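Local coordinates for protein cytochrome P450 (PDB 2RFB) that contains heme with a cysteine-ligated iron and probably acts as a monooxygenase, inserting one atom of molecular oxygen into its substrate, at residues A[81-84]-A[85-88]; A[124-127]-A[128-131]; A[184-187]-A[188-192]. All coordinates share one frame; numbering follows the deposited sequence.

Interaction 1: A[81-84]-A[85-88]; sequences TSND and LIKN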
# COMPACT_ATOMS: atom_id res chain seq x y z
N THR A 81 -0.65 19.64 -3.43
CA THR A 81 0.59 19.04 -2.97
C THR A 81 1.45 18.50 -4.13
O THR A 81 2.67 18.77 -4.23
CB THR A 81 0.31 17.93 -1.97
OG1 THR A 81 -0.45 18.49 -0.90
CG2 THR A 81 1.59 17.39 -1.43
N SER A 82 0.80 17.75 -5.01
CA SER A 82 1.54 17.10 -6.07
C SER A 82 2.20 18.17 -6.92
O SER A 82 3.37 18.03 -7.32
CB SER A 82 0.62 16.20 -6.88
OG SER A 82 1.25 15.81 -8.07
N ASN A 83 1.50 19.28 -7.13
CA ASN A 83 2.02 20.32 -7.98
C ASN A 83 3.20 21.00 -7.33
O ASN A 83 4.19 21.25 -8.00
CB ASN A 83 0.94 21.31 -8.42
CG ASN A 83 1.50 22.42 -9.29
OD1 ASN A 83 1.46 23.58 -8.92
ND2 ASN A 83 2.09 22.05 -10.44
N ASP A 84 3.10 21.28 -6.04
CA ASP A 84 4.20 21.90 -5.28
C ASP A 84 5.53 21.12 -5.42
O ASP A 84 6.59 21.73 -5.60
CB ASP A 84 3.84 21.99 -3.80
CG ASP A 84 3.04 23.22 -3.45
OD1 ASP A 84 2.69 23.34 -2.25
OD2 ASP A 84 2.77 24.08 -4.33
N LEU A 85 5.45 19.79 -5.34
CA LEU A 85 6.63 18.92 -5.38
C LEU A 85 7.18 18.59 -6.75
O LEU A 85 8.36 18.27 -6.87
CB LEU A 85 6.28 17.58 -4.76
CG LEU A 85 5.87 17.56 -3.31
CD1 LEU A 85 5.32 16.17 -3.11
CD2 LEU A 85 7.11 17.91 -2.39
N ILE A 86 6.31 18.57 -7.76
CA ILE A 86 6.71 18.29 -9.14
C ILE A 86 7.33 19.54 -9.82
O ILE A 86 8.08 19.40 -10.79
CB ILE A 86 5.47 17.79 -9.96
CG1 ILE A 86 5.86 16.95 -11.18
CG2 ILE A 86 4.54 18.98 -10.40
CD1 ILE A 86 6.42 15.62 -10.94
N LYS A 87 7.01 20.74 -9.30
CA LYS A 87 7.36 22.04 -9.90
C LYS A 87 8.78 22.13 -10.40
O LYS A 87 9.06 22.77 -11.41
CB LYS A 87 7.22 23.16 -8.86
CG LYS A 87 6.07 24.11 -9.04
CD LYS A 87 6.16 25.16 -7.92
CE LYS A 87 5.04 26.18 -8.00
NZ LYS A 87 5.44 27.47 -7.35
N ASN A 88 9.67 21.51 -9.65
CA ASN A 88 11.09 21.82 -9.69
C ASN A 88 11.83 20.56 -9.32
O ASN A 88 12.63 20.55 -8.38
CB ASN A 88 11.39 22.88 -8.65
CG ASN A 88 10.72 22.58 -7.30
OD1 ASN A 88 10.05 21.53 -7.12
ND2 ASN A 88 10.88 23.52 -6.35
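Leu-85 lays its isobutyl group back over the preceding turn of helix: CD1 lies 4.3 Å from Thr-81 CG2, and CG rides 3.5 Å from Thr-81 O. Turning CG opposite the carbonyl carbon (chi1 -63°) sends the branch back along the helix toward Thr-81. The same oxygen takes the amide of Leu-85, N to O 3.2 Å, so a backbone bond and a methyl-methyl contact close the turn together. Ile-86 repeats the theme with its two branches put to different uses. Its CG2 settles above the backbone, 3.3 Å from Asn-83 O and close to Ser-82 O as well, and meets the amide of Asn-83 nearly at a right angle, 3.9 Å from ND2. CG1, anti to the backbone nitrogen (chi1 -157°), carries the ethyl arm away from this turn into the protein. Ile-86 N donates to Ser-82 O at 3.0 Å, whereas the next bond, from Lys-87 N to Asn-83 O, is weak. On the outer side the extended chain of Lys-87 leaves NZ 5.3 Å from Asp-84 OD2, a distance at which opposite charges may attract without forming a bridge. The polar ends on the inner side are held elsewhere, Thr-81 OG1 by Phe-77 O and Ser-82 OG by Tyr-98. Thus this part of helix 75-86, the D helix of the P450 fold, packs against helix 101-111 through Thr-81 and Leu-85, helix 94-99 through Leu-85 and Ile-86, and helix 298-315 through Ile-86.

Interaction 2: A[124-127]-A[128-131]; sequences WSDY and IIGN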
# COMPACT_ATOMS: atom_id res chain seq x y z
N TRP A 124 9.64 11.07 11.76
CA TRP A 124 9.11 9.88 12.37
C TRP A 124 8.57 8.94 11.32
O TRP A 124 8.91 7.75 11.29
CB TRP A 124 8.01 10.26 13.34
CG TRP A 124 7.43 9.15 14.12
CD1 TRP A 124 8.03 8.42 15.10
CD2 TRP A 124 6.09 8.65 14.02
NE1 TRP A 124 7.16 7.50 15.62
CE2 TRP A 124 5.95 7.63 14.99
CE3 TRP A 124 4.99 8.99 13.23
CZ2 TRP A 124 4.77 6.94 15.17
CZ3 TRP A 124 3.83 8.32 13.42
CH2 TRP A 124 3.72 7.29 14.38
N SER A 125 7.72 9.44 10.44
CA SER A 125 7.24 8.61 9.32
C SER A 125 8.39 7.88 8.53
O SER A 125 8.33 6.68 8.31
CB SER A 125 6.36 9.45 8.39
OG SER A 125 6.19 8.78 7.14
N ASP A 126 9.45 8.59 8.17
CA ASP A 126 10.61 7.93 7.54
C ASP A 126 11.23 6.79 8.36
O ASP A 126 11.49 5.70 7.83
CB ASP A 126 11.71 8.95 7.24
CG ASP A 126 11.71 9.41 5.81
OD1 ASP A 126 10.91 8.88 4.98
OD2 ASP A 126 12.53 10.33 5.54
N TYR A 127 11.49 7.03 9.64
CA TYR A 127 11.95 5.95 10.50
C TYR A 127 11.04 4.73 10.53
O TYR A 127 11.51 3.59 10.63
CB TYR A 127 12.12 6.45 11.93
CG TYR A 127 13.35 7.29 12.16
CD1 TYR A 127 13.26 8.67 12.27
CD2 TYR A 127 14.60 6.71 12.26
CE1 TYR A 127 14.36 9.44 12.52
CE2 TYR A 127 15.74 7.49 12.50
CZ TYR A 127 15.60 8.85 12.62
OH TYR A 127 16.70 9.62 12.83
N ILE A 128 9.74 4.97 10.47
CA ILE A 128 8.76 3.98 10.92
C ILE A 128 8.37 3.09 9.74
O ILE A 128 8.17 1.90 9.90
CB ILE A 128 7.56 4.73 11.67
CG1 ILE A 128 7.73 4.68 13.20
CG2 ILE A 128 6.16 4.35 11.20
CD1 ILE A 128 7.70 3.27 13.82
N ILE A 129 8.29 3.69 8.55
CA ILE A 129 8.07 2.95 7.33
C ILE A 129 9.37 2.26 6.94
O ILE A 129 9.39 1.40 6.06
CB ILE A 129 7.56 3.83 6.17
CG1 ILE A 129 8.68 4.68 5.55
CG2 ILE A 129 6.43 4.70 6.61
CD1 ILE A 129 8.22 5.61 4.41
N GLY A 130 10.48 2.66 7.57
CA GLY A 130 11.78 2.07 7.29
C GLY A 130 12.73 2.80 6.34
O GLY A 130 13.86 2.36 6.16
N ASN A 131 12.29 3.93 5.76
CA ASN A 131 13.12 4.78 4.89
C ASN A 131 14.37 5.37 5.58
O ASN A 131 15.29 5.83 4.91
CB ASN A 131 12.25 5.91 4.35
CG ASN A 131 12.58 6.32 2.89
OD1 ASN A 131 13.42 5.69 2.21
ND2 ASN A 131 11.90 7.37 2.42
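Helix 118-129 ends here: Ile-129 N gives a nearly straight bond to Ser-125 O (3.0 Å, 173°), the following amide, of Gly-130, reaches Asp-126 O and Tyr-127 O only weakly, and Gly-130 then turns to positive phi (99°), where a side chain would press on the carbonyl oxygen of Ile-129. Ser-125 O is a busy acceptor, since Ile-128 N also approaches it from above the carbonyl plane and CG2 of Ile-129 packs 3.2 Å away. One turn earlier, Trp-124 and Ile-128 form a CH-pi contact. The indole is set by CG anti to the backbone nitrogen (chi1 -176°), which swings it beside the helix. Ile-128 CG1 comes down on one face, 4.0 Å from the centroid of the five-membered ring, shifted from the centre toward the NE1 side, with CG1 to NE1 3.8 Å. By its place in the chain this is the F helix of a cytochrome P450, and the glycine begins the short connection to the G helix, 136-153. Trp-124 bears both on that helix, through Val-140 and Met-144, and on helix 175-206, through Ile-186, while Ile-128 touches Met-183. At the helix end, Asn-131 doubles back over the turn so that ND2 donates to Asp-126 OD1 at 3.1 Å. The amide and carboxylate planes stand perpendicular, and the donor reaches OD1 from above the carboxylate plane rather than within it. Asn-131 CB lies 3.3 Å from Asp-126 OD1, so the two side chains cross at a slant close to their bond. The main chain of Asp-126 is also tied to that of Lys-132, which extends the hold on the departing loop, and the phenol of Tyr-127 has a weak bond to Asp-134.

Interaction 3: A[184-187]-A[188-192]; sequences LLII and GGNET. With HEM (protoporphyrin IX containing Fe), chain G.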
# COMPACT_ATOMS: atom_id res chain seq x y z
N LEU A 184 -0.37 1.79 11.40
CA LEU A 184 -0.75 0.90 10.30
C LEU A 184 -1.17 1.69 9.12
O LEU A 184 -0.82 1.34 8.02
CB LEU A 184 -1.87 -0.06 10.70
CG LEU A 184 -2.52 -0.93 9.63
CD1 LEU A 184 -1.48 -1.79 8.93
CD2 LEU A 184 -3.62 -1.82 10.27
N LEU A 185 -1.90 2.78 9.30
CA LEU A 185 -2.20 3.66 8.15
C LEU A 185 -0.98 4.28 7.47
O LEU A 185 -0.97 4.48 6.23
CB LEU A 185 -3.15 4.78 8.56
CG LEU A 185 -4.46 4.25 9.16
CD1 LEU A 185 -5.32 5.41 9.69
CD2 LEU A 185 -5.15 3.45 8.11
N ILE A 186 0.04 4.59 8.24
CA ILE A 186 1.17 5.30 7.68
C ILE A 186 1.99 4.28 6.94
O ILE A 186 2.47 4.52 5.85
CB ILE A 186 2.03 5.99 8.78
CG1 ILE A 186 1.33 7.23 9.34
CG2 ILE A 186 3.39 6.45 8.22
CD1 ILE A 186 1.82 7.61 10.74
N ILE A 187 2.16 3.10 7.53
CA ILE A 187 3.07 2.14 6.98
C ILE A 187 2.47 1.51 5.76
O ILE A 187 3.18 1.31 4.80
CB ILE A 187 3.48 1.07 7.99
CG1 ILE A 187 4.30 1.74 9.11
CG2 ILE A 187 4.23 -0.08 7.25
CD1 ILE A 187 4.34 0.93 10.36
N GLY A 188 1.17 1.24 5.76
CA GLY A 188 0.57 0.58 4.61
C GLY A 188 0.30 1.49 3.44
O GLY A 188 0.05 1.03 2.33
N GLY A 189 0.32 2.80 3.64
CA GLY A 189 0.06 3.66 2.50
C GLY A 189 1.26 4.36 1.85
O GLY A 189 1.15 4.83 0.70
N ASN A 190 2.39 4.45 2.57
CA ASN A 190 3.53 5.21 2.08
C ASN A 190 4.35 4.46 1.02
O ASN A 190 4.25 4.78 -0.14
CB ASN A 190 4.42 5.64 3.26
CG ASN A 190 3.99 6.96 3.89
OD1 ASN A 190 4.56 7.37 4.87
ND2 ASN A 190 3.03 7.65 3.30
N GLU A 191 5.13 3.44 1.42
CA GLU A 191 6.01 2.75 0.49
C GLU A 191 5.26 2.21 -0.70
O GLU A 191 5.77 2.24 -1.82
CB GLU A 191 6.82 1.61 1.14
CG GLU A 191 7.44 0.70 0.10
CD GLU A 191 8.41 -0.40 0.65
OE1 GLU A 191 8.08 -1.10 1.67
OE2 GLU A 191 9.48 -0.58 -0.02
N THR A 192 4.07 1.69 -0.48
CA THR A 192 3.34 1.12 -1.57
C THR A 192 3.00 2.17 -2.62
O THR A 192 3.17 1.91 -3.79
CB THR A 192 2.05 0.40 -1.15
OG1 THR A 192 1.25 1.28 -0.33
CG2 THR A 192 2.34 -0.83 -0.39
CHA HEM G . -4.19 -3.77 3.27
CHB HEM G . -1.74 -3.45 -0.99
CHC HEM G . -1.92 1.48 -0.48
CHD HEM G . -3.70 1.16 4.05
C1A HEM G . -3.55 -4.09 2.06
C2A HEM G . -3.41 -5.41 1.51
C3A HEM G . -2.73 -5.29 0.32
C4A HEM G . -2.47 -3.90 0.14
CMA HEM G . -2.24 -6.36 -0.78
CAA HEM G . -3.97 -6.72 2.18
CBA HEM G . -2.93 -7.39 3.12
CGA HEM G . -3.59 -8.66 3.56
O1A HEM G . -4.64 -9.10 2.95
O2A HEM G . -3.06 -9.26 4.52
C1B HEM G . -1.60 -2.07 -1.24
C2B HEM G . -1.13 -1.45 -2.46
C3B HEM G . -1.21 -0.09 -2.22
C4B HEM G . -1.71 0.13 -0.92
CMB HEM G . -0.66 -2.29 -3.73
CAB HEM G . -0.88 1.28 -2.99
CBB HEM G . -0.77 1.40 -4.41
C1C HEM G . -2.50 1.94 0.75
C2C HEM G . -2.82 3.28 1.29
C3C HEM G . -3.30 3.11 2.55
C4C HEM G . -3.27 1.73 2.86
CMC HEM G . -2.69 4.74 0.66
CAC HEM G . -3.83 4.22 3.54
CBC HEM G . -3.36 4.35 4.80
C1D HEM G . -4.01 -0.23 4.24
C2D HEM G . -4.58 -0.82 5.43
C3D HEM G . -4.68 -2.32 5.15
C4D HEM G . -4.20 -2.49 3.83
CMD HEM G . -4.97 -0.12 6.77
CAD HEM G . -5.20 -3.53 6.00
CBD HEM G . -6.73 -3.60 5.83
CGD HEM G . -7.29 -4.72 6.64
O1D HEM G . -6.49 -5.60 7.08
O2D HEM G . -8.54 -4.75 6.85
NA HEM G . -2.97 -3.16 1.18
NB HEM G . -1.98 -1.06 -0.31
NC HEM G . -2.82 1.04 1.77
ND HEM G . -3.79 -1.27 3.30
FE HEM G . -3.10 -1.07 1.47
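The porphyrin is the large flat group here: helix 175-206 runs across its distal face with almost no side chain between, and Cys-295 is the axial ligand of the iron from the other, proximal face. Gly-188 O stands 2.9 Å from the pyrrole nitrogen NC, and Gly-189 CA lies 3.1 Å from C2C; a beta carbon on Gly-189 would collide with the heme methyl CMC, so the close approach depends on bare backbone. Farther along, Thr-192 sits over the same face, OG1 3.2 Å from the meso carbon CHC and CB near C3B. At the edge of the macrocycle, the methyl CMD is met by Leu-184 CG at 3.9 Å and by Leu-185 CD2 at 3.8 Å. On the side of the helix turned from the heme, Asn-190 lies alongside Ile-186, both pointing the same way, with the amide OD1 3.7 Å from Ile-186 CG2. Gly-188 N bonds to Leu-184 O, and Asn-190 N to Ile-186 O, but the regular pattern then fails, for the amides of Glu-191 and Thr-192 have no bond to the turn before. Into this kink reaches the hydroxyl of Thr-192, held between the backbone nitrogen and carbonyl carbon (chi1 52°), which donates to Gly-188 O at 2.9 Å from above the carbonyl plane. Sequence and kink together identify the I-helix signature of the P450 family, Gly-Gly-Asn-Glu-Thr matching its glycine-acid-threonine motif. In relatives this widened turn makes room for dioxygen and its proton-delivering waters; the hydroxyl bridging the broken turn beside the heme is consistent with a similar role here.

In the fold
From the N terminus the three contacts come in series, each local to one helix, so none encloses or crosses another. Interaction 1 lies toward the C-terminal part of helix 75-86, interaction 2 closes the end of helix 118-129, and interaction 3 occupies the middle of the long helix 175-206. The first stands apart, its nearest atoms about 11 Å from interaction 3 and about 12 Å from interaction 2. Interactions 2 and 3 do touch: Trp-124 CZ3 packs 3.4 Å from Ile-186 CD1, and Ser-125 OG lies 3.1 Å from Asn-190 OD1. Helix 101-111 joins the first contact to the third, meeting Thr-81 and Leu-85 of one and Leu-185, Ile-186 and Asn-190 of the other.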